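Local coordinates for protein putative amidohydrolase/peptidase (PDB 4WJB) that probably acts as a zinc-dependent amidohydrolase of the peptidase M20 family, cleaving carbon-nitrogen bonds other than peptide bonds, at residues D72-V77 / A149-G154; G158-E163 / A373-R378; V231-V236 / V253-M258; R23-L28 / E399-E404. All coordinates share one frame; numbering follows the deposited sequence.

In the fold
Contacts 1, 2 and 4 belong to the zinc-binding part of the chain, contact 3 to the dimerisation region. Contacts 1 and 2 adjoin, with centres about 9 Å apart: Gly154 O probably accepts from Val159 N at 2.8 Å, and Tyr375 packs on Met150 and Gly154. Contact 4 joins the N-terminal helix to the start of the C-terminal one and spans the other three in sequence; its centre lies about 26 Å from that of contact 1. The zinc ion, held by His96, Asp107 and His203, is about 12 Å from the side chains of Tyr375 and Ile401 and 13 Å from that of Ser152. Contact 3 is remote, its centre about 43 Å from that of contact 1.

Contact 1 (D72-V77 / A149-G154); sequences DRMGNV and AMVSAG
With OG of Ser152 set anti to the backbone N (chi1 -169°) and CG of Asn76 anti to its carbonyl carbon (chi1 -61°), a hydroxyl near the start of helix 151-157 meets an amide in the loop joining strands 68-71 and 77-81. Ser152 OG donates to Asn76 OD1 at 2.5 Å, very short as modelled, so the exact length is doubtful. The same buried oxygen accepts from the backbone N of Thr139 and thus has two donors. At the other end of the amide, Asn76 ND2 binds the syn lone pair of Asp72 OD2 at 2.8 Å, with OD2 lying 17° out of the amide plane. Asp72 OD1 takes the backbone N atoms of Met74 and Asn76, both at 2.9 Å, from opposite faces of the carboxylate; the bond to Met74 makes an Asx turn within the type I beta turn from Asp72 to Gly75. Met74 CB lies 3.2 Å from Ser152 OG, and the bent chain carries CE to 3.9 Å from Ser152 CA. The result is a buried network of hydrogen bonds: the carboxylate fixes both loop and amide, and its charge would probably polarise that amide, making OD1 a stronger acceptor for the serine.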
loop_
_atom_site.group_PDB
_atom_site.type_symbol
_atom_site.label_atom_id
_atom_site.label_comp_id
_atom_site.label_asym_id
_atom_site.label_seq_id
_atom_site.Cartn_x
_atom_site.Cartn_y
_atom_site.Cartn_z
ATOM N N ASP A 72 -0.703 -33.966 -32.035
ATOM C CA ASP A 72 -0.723 -34.857 -30.874
ATOM C C ASP A 72 -1.970 -34.619 -30.012
ATOM O O ASP A 72 -2.811 -33.780 -30.341
ATOM C CB ASP A 72 0.573 -34.729 -30.040
ATOM C CG ASP A 72 0.717 -33.384 -29.318
ATOM O OD1 ASP A 72 -0.285 -32.670 -29.091
ATOM O OD2 ASP A 72 1.870 -33.056 -28.946
ATOM N N ARG A 73 -2.075 -35.351 -28.908
ATOM C CA ARG A 73 -3.300 -35.371 -28.120
ATOM C C ARG A 73 -3.550 -34.051 -27.383
ATOM O O ARG A 73 -4.662 -33.799 -26.917
ATOM C CB ARG A 73 -3.264 -36.543 -27.134
ATOM C CG ARG A 73 -3.174 -37.906 -27.822
ATOM C CD ARG A 73 -3.070 -39.042 -26.821
ATOM N NE ARG A 73 -4.338 -39.314 -26.152
ATOM C CZ ARG A 73 -4.484 -40.192 -25.164
ATOM N NH1 ARG A 73 -3.437 -40.875 -24.719
ATOM N NH2 ARG A 73 -5.677 -40.382 -24.618
ATOM N N MET A 74 -2.527 -33.205 -27.296
ATOM C CA MET A 74 -2.690 -31.880 -26.709
ATOM C C MET A 74 -2.900 -30.827 -27.793
ATOM O O MET A 74 -2.929 -29.627 -27.509
ATOM C CB MET A 74 -1.483 -31.518 -25.838
ATOM C CG MET A 74 -1.577 -32.079 -24.423
ATOM S SD MET A 74 -3.005 -31.434 -23.507
ATOM C CE MET A 74 -2.455 -29.760 -23.159
ATOM N N GLY A 75 -3.048 -31.285 -29.032
ATOM C CA GLY A 75 -3.296 -30.396 -30.154
ATOM C C GLY A 75 -2.063 -29.667 -30.659
ATOM O O GLY A 75 -2.171 -28.742 -31.461
ATOM N N ASN A 76 -0.889 -30.070 -30.184
ATOM C CA ASN A 76 0.351 -29.530 -30.717
ATOM C C ASN A 76 0.480 -29.912 -32.184
ATOM O O ASN A 76 0.238 -31.060 -32.555
ATOM C CB ASN A 76 1.558 -30.038 -29.932
ATOM C CG ASN A 76 1.514 -29.643 -28.473
ATOM O OD1 ASN A 76 1.125 -28.522 -28.127
ATOM N ND2 ASN A 76 1.912 -30.566 -27.604
ATOM N N VAL A 77 0.844 -28.944 -33.016
ATOM C CA VAL A 77 0.927 -29.176 -34.450
ATOM C C VAL A 77 2.384 -29.232 -34.868
ATOM O O VAL A 77 3.145 -28.308 -34.583
ATOM C CB VAL A 77 0.193 -28.074 -35.241
ATOM C CG1 VAL A 77 0.218 -28.373 -36.733
ATOM C CG2 VAL A 77 -1.244 -27.941 -34.745
ATOM N N ALA A 149 -0.233 -21.210 -18.015
ATOM C CA ALA A 149 0.519 -20.919 -19.232
ATOM C C ALA A 149 1.435 -22.079 -19.605
ATOM O O ALA A 149 1.818 -22.868 -18.740
ATOM C CB ALA A 149 1.335 -19.641 -19.049
ATOM N N MET A 150 1.776 -22.179 -20.890
ATOM C CA MET A 150 2.751 -23.160 -21.362
ATOM C C MET A 150 2.363 -24.588 -20.988
ATOM O O MET A 150 3.230 -25.427 -20.762
ATOM C CB MET A 150 4.148 -22.845 -20.803
ATOM C CG MET A 150 4.789 -21.573 -21.359
ATOM S SD MET A 150 5.794 -20.665 -20.153
ATOM C CE MET A 150 6.870 -21.949 -19.520
ATOM N N VAL A 151 1.065 -24.861 -20.921
ATOM C CA VAL A 151 0.603 -26.146 -20.407
ATOM C C VAL A 151 0.920 -27.289 -21.366
ATOM O O VAL A 151 1.202 -28.401 -20.922
ATOM C CB VAL A 151 -0.920 -26.127 -20.099
ATOM C CG1 VAL A 151 -1.739 -25.837 -21.354
ATOM C CG2 VAL A 151 -1.357 -27.447 -19.471
ATOM N N SER A 152 0.912 -27.017 -22.671
ATOM C CA SER A 152 1.043 -28.093 -23.657
ATOM C C SER A 152 2.499 -28.482 -23.897
ATOM O O SER A 152 2.827 -29.664 -23.987
ATOM C CB SER A 152 0.385 -27.698 -24.978
ATOM O OG SER A 152 0.300 -28.821 -25.836
ATOM N N ALA A 153 3.375 -27.488 -23.999
ATOM C CA ALA A 153 4.798 -27.771 -24.009
ATOM C C ALA A 153 5.154 -28.421 -22.674
ATOM O O ALA A 153 6.080 -29.229 -22.591
ATOM C CB ALA A 153 5.612 -26.506 -24.244
ATOM N N GLY A 154 4.393 -28.076 -21.639
ATOM C CA GLY A 154 4.555 -28.682 -20.330
ATOM C C GLY A 154 4.295 -30.179 -20.345
ATOM O O GLY A 154 5.112 -30.959 -19.851
#

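Contact 2 (G158-E163 / A373-R378); sequences GVYTLE and ACYVAR
Val159, the residue after the Schellman ending of helix 151-157 at Gly158, gives its two methyl groups different work, CG2 mainly on Tyr375 and Arg378 and CG1 mainly on Tyr160. CG2, anti to the carbonyl carbon, sits over the face of the Tyr375 ring in a CH-pi contact, 3.7 Å from the ring centroid and 15° off the normal. The same methyl meets one face of the Arg378 guanidinium, 3.7 Å from Arg378 NH1, at the end of a chain extended from CG to NE. Ring and guanidinium thus form two walls of a corner that CG2 fills. CG1 turns back over the centre of the Tyr160 ring and holds one face of it. Tyr160 itself leads toward Tyr375 with its outer end: the two side chains cross at a slant, Tyr160 CE2 being 4.3 Å from Tyr375 CE2. Their hydroxyls do not bond directly, but a water in the plane of both rings bridges them, 2.7 Å from Tyr160 OH and 2.7 Å from Tyr375 OH. After Tyr160, Thr161 is the N-cap of helix 162-167, its OG1 accepting from Tyr164 N, and Tyr164 stacks on Tyr160. The contact therefore links the short connection between helices 151-157 and 162-167 to helix 372-376, where Tyr375 also touches Ser157 of helix 151-157 and Tyr338 of strand 329-342, and Val376 packs on Thr382 of strand 382-387.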
loop_
_atom_site.group_PDB
_atom_site.type_symbol
_atom_site.label_atom_id
_atom_site.label_comp_id
_atom_site.label_asym_id
_atom_site.label_seq_id
_atom_site.Cartn_x
_atom_site.Cartn_y
_atom_site.Cartn_z
ATOM N N GLY A 158 7.054 -33.162 -19.642
ATOM C CA GLY A 158 6.971 -33.859 -18.371
ATOM C C GLY A 158 6.624 -32.970 -17.187
ATOM O O GLY A 158 6.623 -33.426 -16.048
ATOM N N VAL A 159 6.339 -31.700 -17.450
ATOM C CA VAL A 159 5.936 -30.785 -16.381
ATOM C C VAL A 159 4.546 -31.157 -15.871
ATOM O O VAL A 159 4.289 -31.144 -14.669
ATOM C CB VAL A 159 5.932 -29.316 -16.849
ATOM C CG1 VAL A 159 5.577 -28.374 -15.682
ATOM C CG2 VAL A 159 7.281 -28.950 -17.444
ATOM N N TYR A 160 3.654 -31.500 -16.795
ATOM C CA TYR A 160 2.281 -31.840 -16.448
ATOM C C TYR A 160 1.877 -33.164 -17.078
ATOM O O TYR A 160 2.403 -33.545 -18.126
ATOM C CB TYR A 160 1.311 -30.746 -16.907
ATOM C CG TYR A 160 1.612 -29.360 -16.380
ATOM C CD1 TYR A 160 1.493 -29.072 -15.023
ATOM C CD2 TYR A 160 1.976 -28.332 -17.238
ATOM C CE1 TYR A 160 1.753 -27.801 -14.535
ATOM C CE2 TYR A 160 2.238 -27.055 -16.760
ATOM C CZ TYR A 160 2.127 -26.797 -15.406
ATOM O OH TYR A 160 2.383 -25.533 -14.922
ATOM N N THR A 161 0.934 -33.858 -16.450
ATOM C CA THR A 161 0.374 -35.062 -17.053
ATOM C C THR A 161 -0.563 -34.682 -18.189
ATOM O O THR A 161 -1.066 -33.558 -18.238
ATOM C CB THR A 161 -0.404 -35.920 -16.038
ATOM O OG1 THR A 161 -1.589 -35.225 -15.637
ATOM C CG2 THR A 161 0.451 -36.230 -14.817
ATOM N N LEU A 162 -0.802 -35.623 -19.097
ATOM C CA LEU A 162 -1.764 -35.416 -20.170
ATOM C C LEU A 162 -3.167 -35.213 -19.599
ATOM O O LEU A 162 -3.926 -34.384 -20.097
ATOM C CB LEU A 162 -1.747 -36.596 -21.150
ATOM C CG LEU A 162 -2.749 -36.550 -22.309
ATOM C CD1 LEU A 162 -2.505 -35.336 -23.192
ATOM C CD2 LEU A 162 -2.698 -37.838 -23.134
ATOM N N GLU A 163 -3.506 -35.967 -18.555
ATOM C CA GLU A 163 -4.809 -35.834 -17.901
ATOM C C GLU A 163 -4.996 -34.415 -17.367
ATOM O O GLU A 163 -6.071 -33.826 -17.493
ATOM C CB GLU A 163 -4.956 -36.847 -16.761
ATOM C CG GLU A 163 -6.324 -36.835 -16.083
ATOM C CD GLU A 163 -6.487 -37.941 -15.048
ATOM O OE1 GLU A 163 -5.659 -38.010 -14.112
ATOM O OE2 GLU A 163 -7.444 -38.742 -15.171
ATOM N N ALA A 373 9.921 -22.967 -24.794
ATOM C CA ALA A 373 11.272 -23.513 -24.861
ATOM C C ALA A 373 11.868 -23.787 -23.487
ATOM O O ALA A 373 12.726 -24.658 -23.348
ATOM C CB ALA A 373 12.189 -22.576 -25.648
ATOM N N CYS A 374 11.420 -23.043 -22.478
ATOM C CA CYS A 374 11.913 -23.223 -21.115
ATOM C C CYS A 374 11.585 -24.622 -20.590
ATOM O O CYS A 374 12.366 -25.209 -19.839
ATOM C CB CYS A 374 11.330 -22.154 -20.184
ATOM S SG CYS A 374 11.879 -20.473 -20.585
ATOM N N TYR A 375 10.432 -25.145 -20.992
ATOM C CA TYR A 375 10.021 -26.489 -20.609
ATOM C C TYR A 375 10.656 -27.533 -21.538
ATOM O O TYR A 375 11.092 -28.591 -21.091
ATOM C CB TYR A 375 8.490 -26.619 -20.629
ATOM C CG TYR A 375 7.772 -25.959 -19.455
ATOM C CD1 TYR A 375 8.469 -25.537 -18.330
ATOM C CD2 TYR A 375 6.393 -25.769 -19.480
ATOM C CE1 TYR A 375 7.810 -24.939 -17.257
ATOM C CE2 TYR A 375 5.725 -25.175 -18.418
ATOM C CZ TYR A 375 6.439 -24.764 -17.309
ATOM O OH TYR A 375 5.780 -24.174 -16.255
ATOM N N VAL A 376 10.718 -27.218 -22.826
ATOM C CA VAL A 376 11.275 -28.147 -23.811
ATOM C C VAL A 376 12.744 -28.415 -23.496
ATOM O O VAL A 376 13.267 -29.488 -23.787
ATOM C CB VAL A 376 11.104 -27.603 -25.244
ATOM C CG1 VAL A 376 11.701 -28.566 -26.293
ATOM C CG2 VAL A 376 9.628 -27.372 -25.524
ATOM N N ALA A 377 13.393 -27.448 -22.857
ATOM C CA ALA A 377 14.781 -27.605 -22.437
ATOM C C ALA A 377 14.978 -28.818 -21.518
ATOM O O ALA A 377 16.083 -29.348 -21.420
ATOM C CB ALA A 377 15.272 -26.330 -21.752
ATOM N N ARG A 378 13.907 -29.265 -20.866
ATOM C CA ARG A 378 13.968 -30.447 -20.001
ATOM C C ARG A 378 14.109 -31.763 -20.763
ATOM O O ARG A 378 14.592 -32.752 -20.210
ATOM C CB ARG A 378 12.718 -30.538 -19.121
ATOM C CG ARG A 378 12.536 -29.391 -18.151
ATOM C CD ARG A 378 11.405 -29.687 -17.184
ATOM N NE ARG A 378 11.060 -28.508 -16.397
ATOM C CZ ARG A 378 10.287 -28.530 -15.319
ATOM N NH1 ARG A 378 9.780 -29.676 -14.881
ATOM N NH2 ARG A 378 10.029 -27.402 -14.675
HETATM O O HOH W 1 3.189 -23.507 -16.454
#

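Contact 3 (V231-V236 / V253-M258); sequences VTLTGV and VGAARM
Leu233 lays one methyl, CD1, on the backbone of helix 251-268, where Gly254 runs into Ala255. The methyl is 3.5 Å from Gly254 C and 3.3 Å from Ala255 N, so it covers the peptide link rather than meeting another side chain head-on. Because Gly254 carries no side chain on the helix surface that faces the strand, CD1 can come right down onto the main chain. Ala255 adds a lateral contact, its CB being 4.2 Å from Leu233 CD1. The reach of the leucine follows from its torsions: CG is anti to the carbonyl carbon, and CD1 continues anti to CA (chi2 176°), which projects the methyl away from the strand and onto the helix. Strand and helix are correspondingly close, with 7.2 Å between Leu233 CA and Ala255 CA. No hydrogen bond crosses the contact; it is a buried van der Waals contact, one leucine methyl against a peptide group and a small side chain. One turn on from Gly254, the CB of Met258 also faces the strand, but its side chain packs on Phe296 and on Leu315, Leu319 and Val322 of helix 305-326. The setting is the dimerisation region of the M20 family, where helices pack against an antiparallel sheet and Arg257 of this helix forms a salt bridge with Glu263 of the second subunit. Strand 217-234 is itself flanked by strands 289-302 and 329-342: Leu233 pairs through its backbone with Cys294 on the former, and its side chain touches Ala330 on the latter.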
loop_
_atom_site.group_PDB
_atom_site.type_symbol
_atom_site.label_atom_id
_atom_site.label_comp_id
_atom_site.label_asym_id
_atom_site.label_seq_id
_atom_site.Cartn_x
_atom_site.Cartn_y
_atom_site.Cartn_z
ATOM N N VAL A 231 6.005 -10.883 3.247
ATOM C CA VAL A 231 6.556 -10.354 4.484
ATOM C C VAL A 231 5.510 -9.551 5.245
ATOM O O VAL A 231 4.885 -8.649 4.688
ATOM C CB VAL A 231 7.780 -9.455 4.232
ATOM C CG1 VAL A 231 8.276 -8.864 5.548
ATOM C CG2 VAL A 231 8.887 -10.235 3.539
ATOM N N THR A 232 5.318 -9.893 6.513
ATOM C CA THR A 232 4.421 -9.131 7.374
ATOM C C THR A 232 5.185 -8.501 8.528
ATOM O O THR A 232 5.832 -9.196 9.313
ATOM C CB THR A 232 3.287 -10.007 7.934
ATOM O OG1 THR A 232 2.427 -10.407 6.864
ATOM C CG2 THR A 232 2.472 -9.229 8.957
ATOM N N LEU A 233 5.119 -7.177 8.617
ATOM C CA LEU A 233 5.706 -6.453 9.736
ATOM C C LEU A 233 4.617 -6.030 10.710
ATOM O O LEU A 233 3.590 -5.488 10.305
ATOM C CB LEU A 233 6.481 -5.231 9.250
ATOM C CG LEU A 233 7.764 -5.521 8.477
ATOM C CD1 LEU A 233 8.373 -4.229 7.973
ATOM C CD2 LEU A 233 8.740 -6.272 9.362
ATOM N N THR A 234 4.846 -6.283 11.994
ATOM C CA THR A 234 3.852 -5.978 13.012
ATOM C C THR A 234 4.370 -4.928 13.981
ATOM O O THR A 234 5.392 -5.125 14.639
ATOM C CB THR A 234 3.443 -7.231 13.794
ATOM O OG1 THR A 234 2.875 -8.190 12.896
ATOM C CG2 THR A 234 2.420 -6.877 14.872
ATOM N N GLY A 235 3.662 -3.808 14.051
ATOM C CA GLY A 235 4.019 -2.738 14.961
ATOM C C GLY A 235 2.894 -2.427 15.919
ATOM O O GLY A 235 2.186 -3.327 16.368
ATOM N N VAL A 236 2.728 -1.146 16.233
ATOM C CA VAL A 236 1.704 -0.724 17.177
ATOM C C VAL A 236 0.868 0.418 16.613
ATOM O O VAL A 236 1.398 1.488 16.308
ATOM C CB VAL A 236 2.328 -0.275 18.513
ATOM C CG1 VAL A 236 1.251 0.199 19.476
ATOM C CG2 VAL A 236 3.139 -1.404 19.128
ATOM N N VAL A 253 7.360 2.305 8.144
ATOM C CA VAL A 253 8.742 2.761 8.042
ATOM C C VAL A 253 9.668 1.551 7.929
ATOM O O VAL A 253 10.637 1.565 7.171
ATOM C CB VAL A 253 9.160 3.634 9.242
ATOM C CG1 VAL A 253 10.653 3.932 9.178
ATOM C CG2 VAL A 253 8.357 4.933 9.265
ATOM N N GLY A 254 9.348 0.496 8.673
ATOM C CA GLY A 254 10.084 -0.749 8.579
ATOM C C GLY A 254 10.043 -1.305 7.169
ATOM O O GLY A 254 11.066 -1.726 6.629
ATOM N N ALA A 255 8.854 -1.293 6.572
ATOM C CA ALA A 255 8.669 -1.762 5.209
ATOM C C ALA A 255 9.474 -0.908 4.236
ATOM O O ALA A 255 10.114 -1.435 3.331
ATOM C CB ALA A 255 7.197 -1.749 4.839
ATOM N N ALA A 256 9.449 0.408 4.440
ATOM C CA ALA A 256 10.205 1.334 3.599
ATOM C C ALA A 256 11.684 0.976 3.583
ATOM O O ALA A 256 12.315 0.953 2.526
ATOM C CB ALA A 256 10.013 2.764 4.078
ATOM N N ARG A 257 12.232 0.692 4.762
ATOM C CA ARG A 257 13.618 0.264 4.876
ATOM C C ARG A 257 13.882 -0.992 4.045
ATOM O O ARG A 257 14.913 -1.096 3.385
ATOM C CB ARG A 257 13.984 0.004 6.340
ATOM C CG ARG A 257 13.937 1.231 7.227
ATOM C CD ARG A 257 14.208 0.857 8.683
ATOM N NE ARG A 257 14.033 1.991 9.587
ATOM C CZ ARG A 257 15.032 2.712 10.088
ATOM N NH1 ARG A 257 16.289 2.417 9.775
ATOM N NH2 ARG A 257 14.777 3.725 10.906
ATOM N N MET A 258 12.949 -1.941 4.080
ATOM C CA MET A 258 13.115 -3.198 3.355
ATOM C C MET A 258 12.967 -3.008 1.845
ATOM O O MET A 258 13.671 -3.644 1.061
ATOM C CB MET A 258 12.108 -4.243 3.846
ATOM C CG MET A 258 12.326 -4.699 5.275
ATOM S SD MET A 258 14.002 -5.285 5.579
ATOM C CE MET A 258 14.122 -6.626 4.398
#

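Contact 4 (R23-L28 / E399-E404); sequences RLWASL and EAITPE
The indole of Trp25 carries the pyrrolidine ring of Pro403 on one face and the carbonyl oxygen of Ile401 at its edge. Pro403 CG stands 3.8 Å from the centroid of the six-membered ring, only 4° off the normal, as a CH-pi contact. Pro403 CD follows over the rim, 3.8 Å from Trp25 CH2. In the ring plane, Ile401 O approaches the same carbon, CH2, at 3.6 Å, while the Ile401 side chain touches the rim through CG1, 4.3 Å from Trp25 CZ3. The indole reaches across from helix 21-31 because its CG is anti to the backbone N (chi1 -170°). Pro403 opens helix 403-421, and the preceding Thr402 is its N-cap, with OG1 accepting from Trp405 N. Tyr106 and Ala406 also touch Trp25, so the indole joins the N-terminal helix both to the C-terminal one and to the loop before helix 109-124. Just upstream, Glu399 OE2 accepts from the backbone N of the zinc ligand Asp107. Chemically, this is probably a complementary fit, achieved without a hydrogen bond between the two segments: aliphatic C-H groups over the pi face, and a carbonyl oxygen at the rim, where the C-H bonds would be slightly positive.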
loop_
_atom_site.group_PDB
_atom_site.type_symbol
_atom_site.label_atom_id
_atom_site.label_comp_id
_atom_site.label_asym_id
_atom_site.label_seq_id
_atom_site.Cartn_x
_atom_site.Cartn_y
_atom_site.Cartn_z
ATOM N N ARG A 23 8.862 -12.152 -47.908
ATOM C CA ARG A 23 7.956 -13.296 -47.807
ATOM C C ARG A 23 7.557 -13.533 -46.353
ATOM O O ARG A 23 6.375 -13.703 -46.033
ATOM C CB ARG A 23 8.615 -14.550 -48.397
ATOM C CG ARG A 23 7.749 -15.797 -48.406
ATOM C CD ARG A 23 8.415 -16.907 -49.216
ATOM N NE ARG A 23 9.693 -17.325 -48.640
ATOM C CZ ARG A 23 10.620 -18.024 -49.292
ATOM N NH1 ARG A 23 10.425 -18.385 -50.560
ATOM N NH2 ARG A 23 11.750 -18.353 -48.679
ATOM N N LEU A 24 8.551 -13.540 -45.472
ATOM C CA LEU A 24 8.297 -13.701 -44.048
ATOM C C LEU A 24 7.390 -12.587 -43.530
ATOM O O LEU A 24 6.475 -12.839 -42.745
ATOM C CB LEU A 24 9.610 -13.714 -43.269
ATOM C CG LEU A 24 9.487 -13.570 -41.751
ATOM C CD1 LEU A 24 8.908 -14.834 -41.130
ATOM C CD2 LEU A 24 10.834 -13.246 -41.152
ATOM N N TRP A 25 7.639 -11.360 -43.978
ATOM C CA TRP A 25 6.849 -10.216 -43.524
ATOM C C TRP A 25 5.411 -10.332 -44.006
ATOM O O TRP A 25 4.475 -10.043 -43.267
ATOM C CB TRP A 25 7.454 -8.903 -44.011
ATOM C CG TRP A 25 6.818 -7.701 -43.388
ATOM C CD1 TRP A 25 5.881 -6.881 -43.946
ATOM C CD2 TRP A 25 7.068 -7.193 -42.073
ATOM N NE1 TRP A 25 5.537 -5.882 -43.057
ATOM C CE2 TRP A 25 6.253 -6.054 -41.900
ATOM C CE3 TRP A 25 7.907 -7.585 -41.026
ATOM C CZ2 TRP A 25 6.250 -5.310 -40.727
ATOM C CZ3 TRP A 25 7.902 -6.842 -39.856
ATOM C CH2 TRP A 25 7.078 -5.719 -39.717
ATOM N N ALA A 26 5.244 -10.765 -45.252
ATOM C CA ALA A 26 3.915 -10.963 -45.813
ATOM C C ALA A 26 3.132 -12.006 -45.009
ATOM O O ALA A 26 1.933 -11.842 -44.776
ATOM C CB ALA A 26 4.015 -11.373 -47.279
ATOM N N SER A 27 3.809 -13.064 -44.571
ATOM C CA SER A 27 3.145 -14.114 -43.806
ATOM C C SER A 27 2.704 -13.589 -42.433
ATOM O O SER A 27 1.656 -13.978 -41.919
ATOM C CB SER A 27 4.053 -15.343 -43.651
ATOM O OG SER A 27 5.072 -15.134 -42.686
ATOM N N LEU A 28 3.497 -12.695 -41.855
ATOM C CA LEU A 28 3.152 -12.082 -40.568
ATOM C C LEU A 28 1.964 -11.125 -40.701
ATOM O O LEU A 28 1.063 -11.116 -39.856
ATOM C CB LEU A 28 4.366 -11.349 -39.987
ATOM C CG LEU A 28 5.480 -12.266 -39.474
ATOM C CD1 LEU A 28 6.791 -11.503 -39.313
ATOM C CD2 LEU A 28 5.070 -12.912 -38.159
ATOM N N GLU A 399 2.568 -3.529 -29.757
ATOM C CA GLU A 399 3.807 -4.299 -29.843
ATOM C C GLU A 399 4.303 -4.395 -31.285
ATOM O O GLU A 399 3.531 -4.719 -32.187
ATOM C CB GLU A 399 3.581 -5.691 -29.263
ATOM C CG GLU A 399 4.575 -6.740 -29.690
ATOM C CD GLU A 399 4.069 -8.139 -29.401
ATOM O OE1 GLU A 399 3.848 -8.463 -28.210
ATOM O OE2 GLU A 399 3.871 -8.904 -30.367
ATOM N N ALA A 400 5.585 -4.113 -31.504
ATOM C CA ALA A 400 6.093 -4.021 -32.868
ATOM C C ALA A 400 7.567 -4.390 -33.018
ATOM O O ALA A 400 8.386 -4.136 -32.130
ATOM C CB ALA A 400 5.863 -2.609 -33.404
ATOM N N ILE A 401 7.885 -4.997 -34.158
ATOM C CA ILE A 401 9.260 -5.149 -34.615
ATOM C C ILE A 401 9.378 -4.565 -36.022
ATOM O O ILE A 401 8.375 -4.358 -36.705
ATOM C CB ILE A 401 9.713 -6.621 -34.622
ATOM C CG1 ILE A 401 8.922 -7.422 -35.669
ATOM C CG2 ILE A 401 9.588 -7.228 -33.222
ATOM C CD1 ILE A 401 9.252 -8.889 -35.695
ATOM N N THR A 402 10.604 -4.286 -36.446
ATOM C CA THR A 402 10.856 -3.815 -37.802
ATOM C C THR A 402 11.053 -5.005 -38.745
ATOM O O THR A 402 11.417 -6.093 -38.302
ATOM C CB THR A 402 12.097 -2.916 -37.856
ATOM O OG1 THR A 402 13.263 -3.717 -37.631
ATOM C CG2 THR A 402 12.019 -1.810 -36.793
ATOM N N PRO A 403 10.810 -4.806 -40.050
ATOM C CA PRO A 403 11.145 -5.838 -41.037
ATOM C C PRO A 403 12.598 -6.313 -40.927
ATOM O O PRO A 403 12.870 -7.507 -41.043
ATOM C CB PRO A 403 10.899 -5.131 -42.371
ATOM C CG PRO A 403 9.828 -4.139 -42.064
ATOM C CD PRO A 403 10.092 -3.670 -40.660
ATOM N N GLU A 404 13.514 -5.381 -40.696
ATOM C CA GLU A 404 14.933 -5.701 -40.557
ATOM C C GLU A 404 15.177 -6.688 -39.416
ATOM O O GLU A 404 15.859 -7.699 -39.597
ATOM C CB GLU A 404 15.747 -4.422 -40.336
ATOM C CG GLU A 404 15.886 -3.548 -41.580
ATOM C CD GLU A 404 14.552 -3.010 -42.084
ATOM O OE1 GLU A 404 13.646 -2.779 -41.253
ATOM O OE2 GLU A 404 14.404 -2.833 -43.312
#